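Side-chain contacts in glutathione S-transferase (Natrialba magadii ATCC 43099, PDB 6GZF), which probably acts as a glutathione transferase of the Xi class, carrying out glutathione-dependent chemistry with a thioredoxin-like domain and a helical C-terminal domain: residues 178-181 / 182-186; 77-80 / 81-85; 18-21 / 22-25; 212-215 / 216-220; 115-118 / 119-122. All blocks are in the same frame, centred on the assembly; numbering follows the deposited sequence.

Contact 1 (178-181 / 182-186)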
loop_
_atom_site.group_PDB
_atom_site.type_symbol
_atom_site.label_atom_id
_atom_site.label_comp_id
_atom_site.label_asym_id
_atom_site.label_seq_id
_atom_site.Cartn_x
_atom_site.Cartn_y
_atom_site.Cartn_z
ATOM N N GLU A 178 26.381 1.914 -26.144
ATOM C CA GLU A 178 25.173 2.158 -26.925
ATOM C C GLU A 178 23.961 1.471 -26.300
ATOM O O GLU A 178 22.866 2.032 -26.272
ATOM C CB GLU A 178 25.370 1.683 -28.365
ATOM C CG GLU A 178 24.929 2.685 -29.417
ATOM C CD GLU A 178 25.591 2.445 -30.760
ATOM O OE1 GLU A 178 25.675 1.272 -31.180
ATOM O OE2 GLU A 178 26.034 3.428 -31.391
ATOM N N LYS A 179 24.169 0.259 -25.794
ATOM C CA LYS A 179 23.108 -0.488 -25.129
ATOM C C LYS A 179 22.818 0.086 -23.746
ATOM O O LYS A 179 21.662 0.162 -23.329
ATOM C CB LYS A 179 23.480 -1.969 -25.021
ATOM C CG LYS A 179 22.481 -2.809 -24.236
ATOM C CD LYS A 179 21.112 -2.821 -24.899
ATOM C CE LYS A 179 21.077 -3.765 -26.090
ATOM N NZ LYS A 179 19.750 -3.758 -26.766
ATOM N N VAL A 180 23.872 0.489 -23.043
ATOM C CA VAL A 180 23.730 1.101 -21.726
ATOM C C VAL A 180 22.912 2.384 -21.825
ATOM O O VAL A 180 22.010 2.618 -21.022
ATOM C CB VAL A 180 25.100 1.412 -21.090
ATOM C CG1 VAL A 180 24.924 2.196 -19.798
ATOM C CG2 VAL A 180 25.866 0.126 -20.833
ATOM N N ASP A 181 23.223 3.202 -22.826
ATOM C CA ASP A 181 22.477 4.429 -23.074
ATOM C C ASP A 181 21.034 4.123 -23.468
ATOM O O ASP A 181 20.132 4.923 -23.225
ATOM C CB ASP A 181 23.155 5.263 -24.163
ATOM C CG ASP A 181 24.523 5.767 -23.745
ATOM O OD1 ASP A 181 24.678 6.165 -22.571
ATOM O OD2 ASP A 181 25.444 5.767 -24.588
ATOM N N GLN A 182 20.823 2.958 -24.076
ATOM C CA GLN A 182 19.491 2.552 -24.505
ATOM C C GLN A 182 18.629 2.126 -23.321
ATOM O O GLN A 182 17.479 2.548 -23.197
ATOM C CB GLN A 182 19.577 1.410 -25.519
ATOM C CG GLN A 182 18.239 1.034 -26.135
ATOM C CD GLN A 182 18.272 -0.311 -26.836
ATOM O OE1 GLN A 182 18.399 -1.355 -26.194
ATOM N NE2 GLN A 182 18.158 -0.293 -28.158
ATOM N N ILE A 183 19.192 1.286 -22.458
ATOM C CA ILE A 183 18.464 0.761 -21.306
ATOM C C ILE A 183 18.064 1.876 -20.345
ATOM O O ILE A 183 16.939 1.901 -19.843
ATOM C CB ILE A 183 19.296 -0.293 -20.549
ATOM C CG1 ILE A 183 19.593 -1.486 -21.458
ATOM C CG2 ILE A 183 18.563 -0.763 -19.302
ATOM C CD1 ILE A 183 20.394 -2.573 -20.789
ATOM N N ILE A 184 18.992 2.797 -20.095
ATOM C CA ILE A 184 18.730 3.944 -19.230
ATOM C C ILE A 184 17.552 4.764 -19.749
ATOM O O ILE A 184 16.689 5.189 -18.980
ATOM C CB ILE A 184 19.971 4.854 -19.108
ATOM C CG1 ILE A 184 21.108 4.116 -18.400
ATOM C CG2 ILE A 184 19.632 6.134 -18.358
ATOM C CD1 ILE A 184 22.437 4.839 -18.460
ATOM N N ASP A 185 17.511 4.966 -21.062
ATOM C CA ASP A 185 16.446 5.744 -21.682
ATOM C C ASP A 185 15.106 5.016 -21.618
ATOM O O ASP A 185 14.063 5.638 -21.417
ATOM C CB ASP A 185 16.800 6.067 -23.135
ATOM C CG ASP A 185 16.040 7.266 -23.668
ATOM O OD1 ASP A 185 16.559 8.397 -23.554
ATOM O OD2 ASP A 185 14.924 7.079 -24.199
ATOM N N ASN A 186 15.137 3.696 -21.785
ATOM C CA ASN A 186 13.914 2.904 -21.810
ATOM C C ASN A 186 13.244 2.856 -20.441
ATOM O O ASN A 186 12.104 3.291 -20.293
ATOM C CB ASN A 186 14.207 1.483 -22.305
ATOM C CG ASN A 186 12.941 0.667 -22.557
ATOM O OD1 ASN A 186 11.844 1.039 -22.133
ATOM N ND2 ASN A 186 13.096 -0.459 -23.245
#

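Contact 2 (77-80 / 81-85)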
loop_
_atom_site.group_PDB
_atom_site.type_symbol
_atom_site.label_atom_id
_atom_site.label_comp_id
_atom_site.label_asym_id
_atom_site.label_seq_id
_atom_site.Cartn_x
_atom_site.Cartn_y
_atom_site.Cartn_z
ATOM N N LYS A 77 33.320 3.959 -7.821
ATOM C CA LYS A 77 34.501 4.553 -8.434
ATOM C C LYS A 77 35.613 4.785 -7.419
ATOM O O LYS A 77 36.790 4.834 -7.775
ATOM C CB LYS A 77 34.138 5.874 -9.112
ATOM C CG LYS A 77 34.634 5.988 -10.534
ATOM C CD LYS A 77 34.043 4.892 -11.396
ATOM C CE LYS A 77 34.449 5.065 -12.843
ATOM N NZ LYS A 77 35.918 4.933 -13.042
ATOM N N GLY A 78 35.235 4.926 -6.153
ATOM C CA GLY A 78 36.182 5.287 -5.118
ATOM C C GLY A 78 36.512 6.762 -5.229
ATOM O O GLY A 78 37.677 7.145 -5.336
ATOM N N LEU A 79 35.472 7.589 -5.214
ATOM C CA LEU A 79 35.628 9.028 -5.395
ATOM C C LEU A 79 35.253 9.805 -4.138
ATOM O O LEU A 79 35.081 11.023 -4.185
ATOM C CB LEU A 79 34.780 9.510 -6.574
ATOM C CG LEU A 79 35.316 9.199 -7.973
ATOM C CD1 LEU A 79 34.296 9.576 -9.039
ATOM C CD2 LEU A 79 36.635 9.915 -8.213
ATOM N N GLU A 80 35.126 9.098 -3.019
ATOM C CA GLU A 80 34.763 9.727 -1.753
ATOM C C GLU A 80 35.828 10.725 -1.312
ATOM O O GLU A 80 35.515 11.845 -0.907
ATOM C CB GLU A 80 34.550 8.676 -0.660
ATOM C CG GLU A 80 33.645 7.520 -1.056
ATOM C CD GLU A 80 34.412 6.355 -1.654
ATOM O OE1 GLU A 80 35.512 6.581 -2.199
ATOM O OE2 GLU A 80 33.914 5.212 -1.574
ATOM N N ASP A 81 37.090 10.309 -1.393
ATOM C CA ASP A 81 38.208 11.167 -1.024
ATOM C C ASP A 81 38.296 12.380 -1.944
ATOM O O ASP A 81 38.695 13.466 -1.522
ATOM C CB ASP A 81 39.523 10.385 -1.066
ATOM C CG ASP A 81 39.614 9.338 0.026
ATOM O OD1 ASP A 81 39.001 9.537 1.096
ATOM O OD2 ASP A 81 40.300 8.316 -0.185
ATOM N N ALA A 82 37.914 12.188 -3.202
ATOM C CA ALA A 82 38.002 13.247 -4.197
ATOM C C ALA A 82 36.793 14.177 -4.148
ATOM O O ALA A 82 36.928 15.394 -4.272
ATOM C CB ALA A 82 38.151 12.652 -5.588
ATOM N N ILE A 83 35.611 13.603 -3.963
ATOM C CA ILE A 83 34.387 14.394 -3.968
ATOM C C ILE A 83 33.652 14.301 -2.635
ATOM O O ILE A 83 33.139 13.245 -2.264
ATOM C CB ILE A 83 33.451 13.958 -5.109
ATOM C CG1 ILE A 83 34.197 14.014 -6.445
ATOM C CG2 ILE A 83 32.211 14.836 -5.146
ATOM C CD1 ILE A 83 33.453 13.389 -7.599
ATOM N N SER A 84 33.611 15.421 -1.919
ATOM C CA SER A 84 32.959 15.484 -0.616
ATOM C C SER A 84 31.440 15.478 -0.757
ATOM O O SER A 84 30.907 15.744 -1.835
ATOM C CB SER A 84 33.414 16.728 0.145
ATOM O OG SER A 84 33.098 17.907 -0.573
ATOM N N VAL A 85 30.744 15.179 0.335
ATOM C CA VAL A 85 29.294 15.035 0.284
ATOM C C VAL A 85 28.602 15.523 1.561
ATOM O O VAL A 85 29.094 15.315 2.671
ATOM C CB VAL A 85 28.900 13.560 0.013
ATOM C CG1 VAL A 85 29.450 12.640 1.097
ATOM C CG2 VAL A 85 27.392 13.412 -0.114
HETATM O O HOH W 1 37.933 7.782 -2.442
#

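Contact 3 (18-21 / 22-25)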
loop_
_atom_site.group_PDB
_atom_site.type_symbol
_atom_site.label_atom_id
_atom_site.label_comp_id
_atom_site.label_asym_id
_atom_site.label_seq_id
_atom_site.Cartn_x
_atom_site.Cartn_y
_atom_site.Cartn_z
ATOM N N THR A 18 4.953 28.722 -1.636
ATOM C CA THR A 18 4.292 27.469 -1.298
ATOM C C THR A 18 3.568 26.921 -2.523
ATOM O O THR A 18 3.437 25.707 -2.689
ATOM C CB THR A 18 3.298 27.643 -0.134
ATOM O OG1 THR A 18 3.834 28.567 0.821
ATOM C CG2 THR A 18 3.037 26.309 0.551
ATOM N N ASP A 19 3.107 27.827 -3.382
ATOM C CA ASP A 19 2.497 27.459 -4.656
ATOM C C ASP A 19 2.367 28.690 -5.553
ATOM O O ASP A 19 2.118 29.798 -5.077
ATOM C CB ASP A 19 1.123 26.810 -4.441
ATOM C CG ASP A 19 0.572 26.156 -5.703
ATOM O OD1 ASP A 19 0.877 26.623 -6.822
ATOM O OD2 ASP A 19 -0.177 25.164 -5.572
ATOM N N ALA A 20 2.544 28.480 -6.853
ATOM C CA ALA A 20 2.327 29.524 -7.849
ATOM C C ALA A 20 1.262 29.063 -8.838
ATOM O O ALA A 20 1.568 28.401 -9.828
ATOM C CB ALA A 20 3.623 29.860 -8.571
ATOM N N HIS A 21 0.012 29.423 -8.558
ATOM C CA HIS A 21 -1.140 28.892 -9.287
ATOM C C HIS A 21 -1.119 29.164 -10.790
ATOM O O HIS A 21 -1.646 28.372 -11.571
ATOM C CB HIS A 21 -2.434 29.450 -8.689
ATOM C CG HIS A 21 -2.699 28.990 -7.290
ATOM N ND1 HIS A 21 -3.205 27.740 -7.001
ATOM C CD2 HIS A 21 -2.529 29.611 -6.099
ATOM C CE1 HIS A 21 -3.336 27.612 -5.693
ATOM N NE2 HIS A 21 -2.932 28.734 -5.121
ATOM N N GLU A 22 -0.510 30.273 -11.198
ATOM C CA GLU A 22 -0.487 30.639 -12.610
ATOM C C GLU A 22 0.439 29.733 -13.421
ATOM O O GLU A 22 0.423 29.759 -14.650
ATOM C CB GLU A 22 -0.064 32.101 -12.784
ATOM C CG GLU A 22 1.428 32.352 -12.626
ATOM C CD GLU A 22 1.838 32.573 -11.184
ATOM O OE1 GLU A 22 0.953 32.554 -10.302
ATOM O OE2 GLU A 22 3.046 32.771 -10.934
ATOM N N LEU A 23 1.238 28.928 -12.727
ATOM C CA LEU A 23 2.197 28.049 -13.384
ATOM C C LEU A 23 1.921 26.572 -13.108
ATOM O O LEU A 23 2.743 25.716 -13.431
ATOM C CB LEU A 23 3.622 28.388 -12.938
ATOM C CG LEU A 23 4.112 29.826 -13.116
ATOM C CD1 LEU A 23 5.469 30.005 -12.452
ATOM C CD2 LEU A 23 4.183 30.194 -14.589
ATOM N N THR A 24 0.769 26.270 -12.517
ATOM C CA THR A 24 0.497 24.906 -12.064
ATOM C C THR A 24 -0.780 24.285 -12.629
ATOM O O THR A 24 -1.273 23.285 -12.101
ATOM C CB THR A 24 0.413 24.842 -10.527
ATOM O OG1 THR A 24 -0.597 25.745 -10.062
ATOM C CG2 THR A 24 1.751 25.208 -9.902
ATOM N N ALA A 25 -1.315 24.869 -13.695
ATOM C CA ALA A 25 -2.457 24.269 -14.375
ATOM C C ALA A 25 -1.964 23.247 -15.388
ATOM O O ALA A 25 -0.981 23.478 -16.083
ATOM C CB ALA A 25 -3.305 25.329 -15.055
#

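Contact 4 (212-215 / 216-220)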
loop_
_atom_site.group_PDB
_atom_site.type_symbol
_atom_site.label_atom_id
_atom_site.label_comp_id
_atom_site.label_asym_id
_atom_site.label_seq_id
_atom_site.Cartn_x
_atom_site.Cartn_y
_atom_site.Cartn_z
ATOM N N ALA A 212 0.088 -0.251 -15.225
ATOM C CA ALA A 212 0.138 -1.230 -16.306
ATOM C C ALA A 212 1.493 -1.215 -17.008
ATOM O O ALA A 212 2.095 -2.264 -17.233
ATOM C CB ALA A 212 -0.977 -0.971 -17.306
ATOM N N GLU A 213 1.968 -0.019 -17.344
ATOM C CA GLU A 213 3.255 0.136 -18.012
ATOM C C GLU A 213 4.413 -0.285 -17.114
ATOM O O GLU A 213 5.390 -0.870 -17.582
ATOM C CB GLU A 213 3.449 1.585 -18.463
ATOM C CG GLU A 213 2.720 1.944 -19.746
ATOM C CD GLU A 213 3.672 2.217 -20.896
ATOM O OE1 GLU A 213 4.881 2.400 -20.639
ATOM O OE2 GLU A 213 3.211 2.249 -22.057
ATOM N N LEU A 214 4.294 0.016 -15.825
ATOM C CA LEU A 214 5.343 -0.281 -14.854
ATOM C C LEU A 214 5.620 -1.775 -14.733
ATOM O O LEU A 214 6.738 -2.228 -14.980
ATOM C CB LEU A 214 4.967 0.288 -13.483
ATOM C CG LEU A 214 5.797 -0.126 -12.264
ATOM C CD1 LEU A 214 7.269 0.212 -12.450
ATOM C CD2 LEU A 214 5.247 0.537 -11.012
ATOM N N PHE A 215 4.602 -2.537 -14.348
ATOM C CA PHE A 215 4.764 -3.970 -14.136
ATOM C C PHE A 215 4.934 -4.716 -15.454
ATOM O O PHE A 215 5.426 -5.844 -15.479
ATOM C CB PHE A 215 3.575 -4.526 -13.352
ATOM C CG PHE A 215 3.618 -4.196 -11.888
ATOM C CD1 PHE A 215 4.278 -5.027 -10.998
ATOM C CD2 PHE A 215 3.017 -3.046 -11.405
ATOM C CE1 PHE A 215 4.328 -4.724 -9.650
ATOM C CE2 PHE A 215 3.064 -2.737 -10.058
ATOM C CZ PHE A 215 3.720 -3.577 -9.180
ATOM N N GLY A 216 4.527 -4.080 -16.546
ATOM C CA GLY A 216 4.796 -4.611 -17.868
ATOM C C GLY A 216 6.280 -4.506 -18.155
ATOM O O GLY A 216 6.896 -5.444 -18.662
ATOM N N ALA A 217 6.854 -3.356 -17.816
ATOM C CA ALA A 217 8.282 -3.118 -17.997
ATOM C C ALA A 217 9.112 -4.023 -17.093
ATOM O O ALA A 217 10.151 -4.541 -17.503
ATOM C CB ALA A 217 8.612 -1.657 -17.730
ATOM N N LEU A 218 8.646 -4.208 -15.861
ATOM C CA LEU A 218 9.341 -5.051 -14.894
ATOM C C LEU A 218 9.347 -6.513 -15.331
ATOM O O LEU A 218 10.325 -7.230 -15.115
ATOM C CB LEU A 218 8.699 -4.918 -13.512
ATOM C CG LEU A 218 8.918 -3.583 -12.799
ATOM C CD1 LEU A 218 8.077 -3.501 -11.536
ATOM C CD2 LEU A 218 10.394 -3.387 -12.480
ATOM N N ALA A 219 8.252 -6.947 -15.945
ATOM C CA ALA A 219 8.138 -8.320 -16.421
ATOM C C ALA A 219 9.065 -8.566 -17.608
ATOM O O ALA A 219 9.594 -9.665 -17.775
ATOM C CB ALA A 219 6.700 -8.635 -16.796
ATOM N N HIS A 220 9.255 -7.537 -18.427
ATOM C CA HIS A 220 10.128 -7.638 -19.590
ATOM C C HIS A 220 11.576 -7.856 -19.171
ATOM O O HIS A 220 12.224 -8.802 -19.618
ATOM C CB HIS A 220 10.021 -6.382 -20.459
ATOM C CG HIS A 220 11.149 -6.223 -21.430
ATOM N ND1 HIS A 220 11.487 -7.196 -22.346
ATOM C CD2 HIS A 220 12.022 -5.206 -21.624
ATOM C CE1 HIS A 220 12.516 -6.783 -23.064
ATOM N NE2 HIS A 220 12.860 -5.579 -22.646
#

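Contact 5 (115-118 / 119-122)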
loop_
_atom_site.group_PDB
_atom_site.type_symbol
_atom_site.label_atom_id
_atom_site.label_comp_id
_atom_site.label_asym_id
_atom_site.label_seq_id
_atom_site.Cartn_x
_atom_site.Cartn_y
_atom_site.Cartn_z
ATOM N N ASP A 115 20.922 26.816 6.185
ATOM C CA ASP A 115 19.835 26.114 6.852
ATOM C C ASP A 115 19.077 25.237 5.863
ATOM O O ASP A 115 18.720 24.101 6.172
ATOM C CB ASP A 115 18.878 27.106 7.516
ATOM C CG ASP A 115 19.547 27.926 8.600
ATOM O OD1 ASP A 115 20.342 27.354 9.376
ATOM O OD2 ASP A 115 19.276 29.144 8.675
ATOM N N TYR A 116 18.846 25.769 4.668
ATOM C CA TYR A 116 18.054 25.071 3.664
ATOM C C TYR A 116 18.765 25.021 2.317
ATOM O O TYR A 116 19.619 25.856 2.020
ATOM C CB TYR A 116 16.688 25.739 3.516
ATOM C CG TYR A 116 16.007 26.000 4.839
ATOM C CD1 TYR A 116 15.396 24.971 5.539
ATOM C CD2 TYR A 116 15.979 27.274 5.391
ATOM C CE1 TYR A 116 14.777 25.198 6.751
ATOM C CE2 TYR A 116 15.359 27.513 6.604
ATOM C CZ TYR A 116 14.759 26.471 7.279
ATOM O OH TYR A 116 14.141 26.701 8.485
ATOM N N LEU A 117 18.398 24.036 1.503
ATOM C CA LEU A 117 19.023 23.835 0.200
ATOM C C LEU A 117 18.672 24.953 -0.776
ATOM O O LEU A 117 19.418 25.218 -1.720
ATOM C CB LEU A 117 18.604 22.484 -0.385
ATOM C CG LEU A 117 19.479 21.910 -1.501
ATOM C CD1 LEU A 117 20.802 21.412 -0.943
ATOM C CD2 LEU A 117 18.749 20.797 -2.240
ATOM N N ARG A 118 17.539 25.606 -0.546
ATOM C CA ARG A 118 17.078 26.667 -1.434
ATOM C C ARG A 118 17.999 27.884 -1.382
ATOM O O ARG A 118 18.076 28.652 -2.339
ATOM C CB ARG A 118 15.642 27.071 -1.090
ATOM C CG ARG A 118 15.392 27.376 0.379
ATOM C CD ARG A 118 13.900 27.515 0.644
ATOM N NE ARG A 118 13.597 27.908 2.018
ATOM C CZ ARG A 118 13.450 29.165 2.422
ATOM N NH1 ARG A 118 13.582 30.162 1.556
ATOM N NH2 ARG A 118 13.171 29.427 3.691
ATOM N N GLU A 119 18.701 28.048 -0.265
ATOM C CA GLU A 119 19.670 29.128 -0.123
ATOM C C GLU A 119 20.839 28.935 -1.085
ATOM O O GLU A 119 21.379 29.901 -1.624
ATOM C CB GLU A 119 20.183 29.210 1.316
ATOM C CG GLU A 119 19.116 29.541 2.343
ATOM C CD GLU A 119 19.647 29.504 3.764
ATOM O OE1 GLU A 119 20.553 30.303 4.082
ATOM O OE2 GLU A 119 19.158 28.675 4.560
ATOM N N LEU A 120 21.220 27.680 -1.294
ATOM C CA LEU A 120 22.332 27.344 -2.175
ATOM C C LEU A 120 22.006 27.656 -3.633
ATOM O O LEU A 120 22.855 28.158 -4.371
ATOM C CB LEU A 120 22.703 25.870 -2.020
ATOM C CG LEU A 120 23.518 25.533 -0.770
ATOM C CD1 LEU A 120 23.463 24.045 -0.483
ATOM C CD2 LEU A 120 24.956 25.999 -0.933
ATOM N N TYR A 121 20.777 27.352 -4.040
ATOM C CA TYR A 121 20.307 27.678 -5.383
ATOM C C TYR A 121 20.345 29.182 -5.627
ATOM O O TYR A 121 20.867 29.645 -6.642
ATOM C CB TYR A 121 18.883 27.158 -5.602
ATOM C CG TYR A 121 18.788 25.680 -5.917
ATOM C CD1 TYR A 121 18.964 24.723 -4.927
ATOM C CD2 TYR A 121 18.504 25.245 -7.206
ATOM C CE1 TYR A 121 18.871 23.372 -5.214
ATOM C CE2 TYR A 121 18.408 23.898 -7.503
ATOM C CZ TYR A 121 18.591 22.967 -6.504
ATOM O OH TYR A 121 18.495 21.627 -6.796
ATOM N N VAL A 122 19.784 29.936 -4.684
ATOM C CA VAL A 122 19.704 31.391 -4.783
ATOM C C VAL A 122 21.088 32.025 -4.916
ATOM O O VAL A 122 21.272 32.973 -5.680
ATOM C CB VAL A 122 18.976 31.993 -3.559
ATOM C CG1 VAL A 122 19.073 33.512 -3.559
ATOM C CG2 VAL A 122 17.520 31.556 -3.543
#

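Contact 1 (178-181 / 182-186)
Lys-179 and Gln-182, one helical turn apart, make the polar side-chain link of this stretch. NZ of Lys-179 donates to OE1 of Gln-182 at 2.8 Å, coming in 26° off the plane of the amide carbonyl. The lysine gets there by folding: CG runs anti to the backbone N (chi1 175°), then the chain bends at chi2 and chi3, turning the amine back towards the following turn. Gln-182 comes to meet it with an extended chain, and the two side chains cross obliquely.

The apolar contacts lie along neighbouring rows. CG1 of Val-180 rests 3.9 Å from CD1 of Ile-184, the two side chains running alongside each other and pointing the same way. The aliphatic part of the lysine also covers Ile-183, with CD of Lys-179 4.0 Å from CG1 of Ile-183.

Backbone bonds of the alpha-helical i to i+4 kind tie the turns together: the amide N of Ile-183 to O of Lys-179 at 2.9 Å, and N of Ile-184 to O of Val-180 at 3.2 Å.

Asp-181 turns its carboxylate out of this stretch, to a salt bridge with Arg-155 and a hydrogen bond from Tyr-172. The helix is thus two-sided: Val-180, Ile-183 and Ile-184 are buried, Ile-183 against Trp-221 and Ala-239, while Lys-179 and Gln-182 pair on the exposed side, where the amide probably steadies the lysine without neutralising its charge.

Contact 2 (77-80 / 81-85)
The carboxylate of Glu-80 is the flat group here, and it reaches the backbone of Asp-81 through a water. Water 1 lies 2.7 Å from OE1 of Glu-80, to which it probably donates, and accepts from N of Asp-81 at 2.9 Å. A bend at chi2 (91°) folds the glutamate back over its own backbone, which puts OE1 on the same side of the turn as that N-H.

One residue earlier, O of Leu-79 gathers the turn. It accepts from N of Ile-83 at 2.6 Å and, weakly, from N of Ala-82 at 3.2 Å. The leucine side chain spreads its two methyls over the same two residues: CD2 of Leu-79 lies 4.1 Å from CB of Ala-82, and CD1 of Leu-79 lies 4.2 Å from CD1 of Ile-83, leucine and isoleucine pointing the same way side by side.

Gly-78, at positive phi, is the C-prime residue of the Schellman motif that ends helix 65-77. The chain then passes through this turn into strand 84-87 of the thioredoxin-like domain, with Phe-161, Phe-164 and Phe-157 packing on Leu-79, Ala-82 and Ile-83 in turn. The chemistry is divided accordingly: one carbonyl and a buried apolar trio hold the inside of the turn, and a carboxylate and a water serve its outer side.

Contact 3 (18-21 / 22-25)
Thr-24 closes back on Asp-19, Ala-20 and His-21. Its CB sits over O of Ala-20, 3.8 Å away. From there the hydroxyl branch goes to the backbone: OG1 of Thr-24 donates to O of His-21 at 3.2 Å, approaching from above the carbonyl plane and not along a lone pair. The methyl branch takes another direction, CG2 of Thr-24 lying against O of Ala-20 and 3.5 Å from OD1 of Asp-19. Chi1 of 57° puts OG1 beside the threonine's own amide, so that both turn to O of His-21. The bond from N of Thr-24 to that oxygen is weak, at 3.3 Å. An alanine here would remove the hydroxyl and the methyl; O of His-21 would probably keep little more than the weak amide bond in this turn, and the contact with Asp-19 would go too.

The turn itself is 3-10 in character, N of Leu-23 donating to O of Ala-20 at 3.0 Å with an N-H...O angle of 159°. CB of Ala-20 meets CD1 of Leu-23 at 4.3 Å and also comes within 3.8 Å of OE2 of Glu-22. That carboxylate has a long, weak ion pair with Arg-17.

This surface turn follows the hairpin strand 15-17. Ala-20 and Thr-24 both rest on Met-10 of the partner strand 10-12, Leu-23 touches Gln-33, and the side chain of Thr-24 lies about 6 Å from that of Arg-131, predicted to bind glutathione.

Contact 4 (212-215 / 216-220)
N of Leu-218 donates to O of Leu-214 at 2.9 Å, with an N-H...O angle of 154°. The bond before it, N of Ala-217 to O of Glu-213, is as short, and N of Ala-219 to O of Phe-215 is the next of the same i to i+4 series.

The side chains follow the same spacing. Leu-218 projects its CD1 between two earlier residues: that methyl is 3.9 Å from CD1 of Leu-214, the two leucines lying alongside and pointing the same way, and 4.1 Å from CD1 of Phe-215, where it comes over one face of the ring. CG of Leu-214 anti to its amide nitrogen (chi1 169°) and the turn at chi2 leave CD1 on the side of Leu-218. These are i, i+3 and i+4 contacts on one side of helix 204-224, a long helix of the all-helical C-terminal domain of glutathione transferases. An alanine in place of Leu-218 takes away the methyl shared by the face of Phe-215 and CD1 of Leu-214, which would probably leave a gap there and the ring less firmly held.

Outside the stretch, Phe-250 packs on both leucines and Cys-260 on Leu-214 and Phe-215, while Ala-217 sits against Pro-190 and Ile-191 of helix 177-192. The side chain of Leu-214 is about 6 Å from that of Tyr-254, a residue predicted to lower the pKa of the active-site cysteine. Ala-212, on the exposed side, touches Arg-312 of the second subunit.

Contact 5 (115-118 / 119-122)
Glu-119 reaches back with an extended chain to take the amides of Tyr-116 and Asp-115 with one oxygen. OE2 of Glu-119 accepts from N of Tyr-116 at 2.9 Å, the donor standing 36° out of the carboxylate plane, and from N of Asp-115 more weakly at 3.0 Å. In return N of Glu-119 donates to O of Tyr-116 at 3.3 Å. The glutamate's part resembles one half of a capping box at the start of helix 117-124, with a backbone carbonyl in place of the usual side-chain acceptor. A negative charge near the helix N-terminus would probably interact favourably with the helix dipole, though the carboxylate of Asp-115 is also close.

Leu-117 carries the apolar side. Its CD1 meets CD1 of Leu-120 at 3.8 Å, and its CD2 touches CE1 of Tyr-121 at 3.9 Å. O of Leu-117 lies at the edge of that tyrosine ring, in its plane, 3.3 Å from CD1 of Tyr-121.

Arg-118 gives its O to N of Val-122 at 3.2 Å, while its guanidinium makes a cation-pi contact with Trp-16.

Around the helix, Leu-120 packs on Trp-138 and Tyr-121 on Val-136, both of strand 136-139. Tyr-121 OH bonds to O of Thr-133, predicted to bind glutathione, and Leu-11 of strand 10-12 covers Tyr-121 and Val-122.

Overall arrangement
Contacts 1 and 4 belong to the helical C-terminal domain, on helices 177-192 and 204-224, with centres about 17 Å apart; each shows a buried apolar row and an exposed flank. Contacts 2 and 5 lie in the thioredoxin-like domain, one entering strand 84-87, the other opening helix 117-124, and both rely on an oxygen that takes two backbone amides: a carbonyl in contact 2, a carboxylate in contact 5. Contact 3 is the surface member, a 3-10 turn held mainly by backbone bonds and a threonine hydroxyl, with little apolar packing. Contacts 3 and 5 share the strand 10-12 as neighbour. Contact 4 alone touches the second subunit.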